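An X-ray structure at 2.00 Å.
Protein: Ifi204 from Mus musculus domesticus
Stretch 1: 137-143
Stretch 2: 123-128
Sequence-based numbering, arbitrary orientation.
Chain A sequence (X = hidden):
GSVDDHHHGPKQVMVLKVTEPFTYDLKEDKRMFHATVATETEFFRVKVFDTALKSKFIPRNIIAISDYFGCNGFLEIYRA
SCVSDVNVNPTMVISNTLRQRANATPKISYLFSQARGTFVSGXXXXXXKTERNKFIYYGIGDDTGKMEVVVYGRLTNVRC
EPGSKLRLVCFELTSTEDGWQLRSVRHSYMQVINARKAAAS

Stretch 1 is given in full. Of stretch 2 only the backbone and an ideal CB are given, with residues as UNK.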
# COMPACT_ATOMS: atom_id res chain seq x y z
N TYR A 137 -19.63 -1.07 3.37
CA TYR A 137 -19.10 -0.38 4.54
C TYR A 137 -18.64 -1.43 5.54
O TYR A 137 -19.46 -2.22 6.03
CB TYR A 137 -20.16 0.54 5.16
CG TYR A 137 -20.70 1.61 4.24
CD1 TYR A 137 -21.70 1.32 3.31
CD2 TYR A 137 -20.21 2.91 4.28
CE1 TYR A 137 -22.20 2.30 2.46
CE2 TYR A 137 -20.70 3.89 3.43
CZ TYR A 137 -21.69 3.58 2.52
OH TYR A 137 -22.18 4.56 1.68
N TYR A 138 -17.35 -1.44 5.85
CA TYR A 138 -16.78 -2.35 6.83
C TYR A 138 -16.47 -1.58 8.10
O TYR A 138 -15.60 -0.69 8.10
CB TYR A 138 -15.52 -3.02 6.30
CG TYR A 138 -15.73 -3.99 5.16
CD1 TYR A 138 -16.15 -5.29 5.41
CD2 TYR A 138 -15.43 -3.64 3.85
CE1 TYR A 138 -16.33 -6.19 4.38
CE2 TYR A 138 -15.59 -4.54 2.81
CZ TYR A 138 -16.05 -5.82 3.08
OH TYR A 138 -16.22 -6.74 2.07
N GLY A 139 -17.17 -1.89 9.19
CA GLY A 139 -16.76 -1.40 10.50
C GLY A 139 -15.47 -2.09 10.92
O GLY A 139 -15.41 -3.33 10.99
N ILE A 140 -14.42 -1.31 11.19
CA ILE A 140 -13.16 -1.85 11.69
C ILE A 140 -12.84 -1.18 13.02
O ILE A 140 -13.33 -0.09 13.34
CB ILE A 140 -11.98 -1.65 10.71
CG1 ILE A 140 -11.66 -0.16 10.54
CG2 ILE A 140 -12.25 -2.33 9.38
CD1 ILE A 140 -10.31 0.12 9.84
N GLY A 141 -11.99 -1.85 13.80
CA GLY A 141 -11.57 -1.30 15.08
C GLY A 141 -10.29 -1.92 15.59
O GLY A 141 -9.77 -2.89 15.04
N ASP A 142 -9.77 -1.30 16.65
CA ASP A 142 -8.65 -1.83 17.42
C ASP A 142 -8.84 -1.39 18.88
O ASP A 142 -9.91 -0.91 19.27
CB ASP A 142 -7.31 -1.38 16.81
CG ASP A 142 -7.13 0.14 16.78
OD1 ASP A 142 -7.83 0.86 17.52
OD2 ASP A 142 -6.29 0.62 15.98
N ASP A 143 -7.80 -1.56 19.68
CA ASP A 143 -7.81 -1.19 21.09
C ASP A 143 -7.72 0.32 21.31
O ASP A 143 -7.43 0.75 22.44
CB ASP A 143 -6.68 -1.90 21.83
CG ASP A 143 -5.34 -1.73 21.14
OD1 ASP A 143 -5.33 -1.54 19.90
OD2 ASP A 143 -4.29 -1.78 21.82
N UNK A 123 -3.47 -3.31 8.60
CA UNK A 123 -4.22 -4.54 8.77
C UNK A 123 -5.12 -4.40 9.98
O UNK A 123 -4.64 -4.17 11.10
CB UNK A 123 -3.29 -5.74 8.92
N UNK A 124 -6.43 -4.57 9.78
CA UNK A 124 -7.40 -4.33 10.83
C UNK A 124 -8.42 -5.46 10.88
O UNK A 124 -8.66 -6.16 9.89
CB UNK A 124 -8.10 -2.99 10.62
N UNK A 125 -9.02 -5.63 12.06
CA UNK A 125 -10.10 -6.59 12.26
C UNK A 125 -11.43 -5.95 11.90
O UNK A 125 -11.71 -4.82 12.32
CB UNK A 125 -10.12 -7.10 13.70
N UNK A 126 -12.24 -6.66 11.13
CA UNK A 126 -13.57 -6.19 10.74
C UNK A 126 -14.59 -6.70 11.75
O UNK A 126 -14.52 -7.86 12.18
CB UNK A 126 -13.93 -6.65 9.33
N UNK A 127 -15.55 -5.86 12.11
CA UNK A 127 -16.57 -6.25 13.07
C UNK A 127 -18.00 -6.09 12.56
O UNK A 127 -18.92 -6.61 13.21
CB UNK A 127 -16.40 -5.43 14.35
N UNK A 128 -18.21 -5.40 11.44
CA UNK A 128 -19.55 -5.27 10.87
C UNK A 128 -19.42 -5.08 9.37
O UNK A 128 -18.45 -4.49 8.89
CB UNK A 128 -20.32 -4.11 11.50

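The two segments pair as antiparallel strands, their axes 4.6 Å apart at closest approach and their N-to-C directions 125° apart. The pairing is interrupted by a beta bulge: Gly 139 lies opposite position 128, yet Ile 140 lies opposite position 126, which leaves position 127 as the extra residue.

At position 123 the ideal CB has no atom of stretch 1 within 5.5 Å, so the visible atoms set almost no restriction. Glu 123 is out of reach of this contact.

At position 124 the CA-to-CB bond points toward stretch 1, and the ideal CB lies 3.9 Å from Ile 140 CD1. A methyl so near favors an apolar or aromatic side chain; leucine, methionine, phenylalanine or tyrosine are all plausible. Tyr 124, with chi1 in m, lays one ring face against Ile 140: the CD1 atom of Ile 140 is 3.7 Å from CG of Tyr 124 and 4.1 Å from the ring centroid, 28° off the normal, a CH-pi contact.

At position 125 the ideal CB meets nothing closer than Gly 141 O, at 4.4 Å, so many side chains would fit. The backbone carries the contact: its O accepts a weak hydrogen bond from Gly 141 N (3.3 Å) and lies 3.4 Å from Ile 140 CA. Leu 125, chi1 in m, places its side chain on the face of the sheet shared with Gly 141 and comes no nearer than 4.4 Å, CB to Gly 141 O, so its part in the contact is slight.

Position 126 forms a non-hydrogen-bonded pair with Ile 140, and both side chains take the same sheet face. Its ideal CB is 4.6 Å from Ile 140 CG2 and 4.7 Å from Tyr 138 CD1, a setting that suits valine, isoleucine or leucine. Val 126, chi1 in t, reaches both neighbors: CG1 is 3.6 Å from Tyr 138 CD1, and CG2 is 4.3 Å from Ile 140 CG2.

Position 127 has phi/psi of -124/-13, a psi far from the extended values of its neighbors, as befits the bulge. Its N donates a nearly straight hydrogen bond to Gly 139 O (2.8 Å, 173°). CB points sideways beside two glycines, where a short polar side chain would fit. Asn 127 bends nearer: an ideal CB on Gly 139 would be 2.7 Å from Asn 127 OD1, a clash that the glycine avoids.

At position 128 the backbone O accepts a hydrogen bond from Gly 139 N (2.9 Å). A long, flexible side chain is acceptable, and Lys 128 leads its end away from stretch 1.

Stretch 2 123-128: EYLVNK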
# COMPACT_ATOMS: atom_id res chain seq x y z
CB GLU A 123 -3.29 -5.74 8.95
CG GLU A 123 -2.21 -5.87 7.91
CD GLU A 123 -1.33 -7.09 8.15
OE1 GLU A 123 -0.35 -7.27 7.41
OE2 GLU A 123 -1.64 -7.87 9.08
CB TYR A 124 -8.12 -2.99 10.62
CG TYR A 124 -7.20 -1.81 10.57
CD1 TYR A 124 -6.74 -1.21 11.73
CD2 TYR A 124 -6.76 -1.31 9.35
CE1 TYR A 124 -5.89 -0.12 11.69
CE2 TYR A 124 -5.89 -0.22 9.30
CZ TYR A 124 -5.46 0.37 10.47
OH TYR A 124 -4.59 1.44 10.43
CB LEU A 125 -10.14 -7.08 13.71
CG LEU A 125 -8.99 -7.98 14.17
CD1 LEU A 125 -7.87 -7.17 14.81
CD2 LEU A 125 -9.52 -9.04 15.14
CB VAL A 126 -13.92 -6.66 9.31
CG1 VAL A 126 -15.15 -5.93 8.79
CG2 VAL A 126 -12.71 -6.47 8.38
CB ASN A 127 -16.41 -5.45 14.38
CG ASN A 127 -16.50 -3.95 14.18
OD1 ASN A 127 -17.41 -3.44 13.51
ND2 ASN A 127 -15.56 -3.22 14.77
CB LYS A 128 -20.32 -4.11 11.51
CG LYS A 128 -21.76 -3.99 11.01
CD LYS A 128 -22.42 -2.68 11.42
CE LYS A 128 -22.27 -2.40 12.90
NZ LYS A 128 -23.55 -1.91 13.51
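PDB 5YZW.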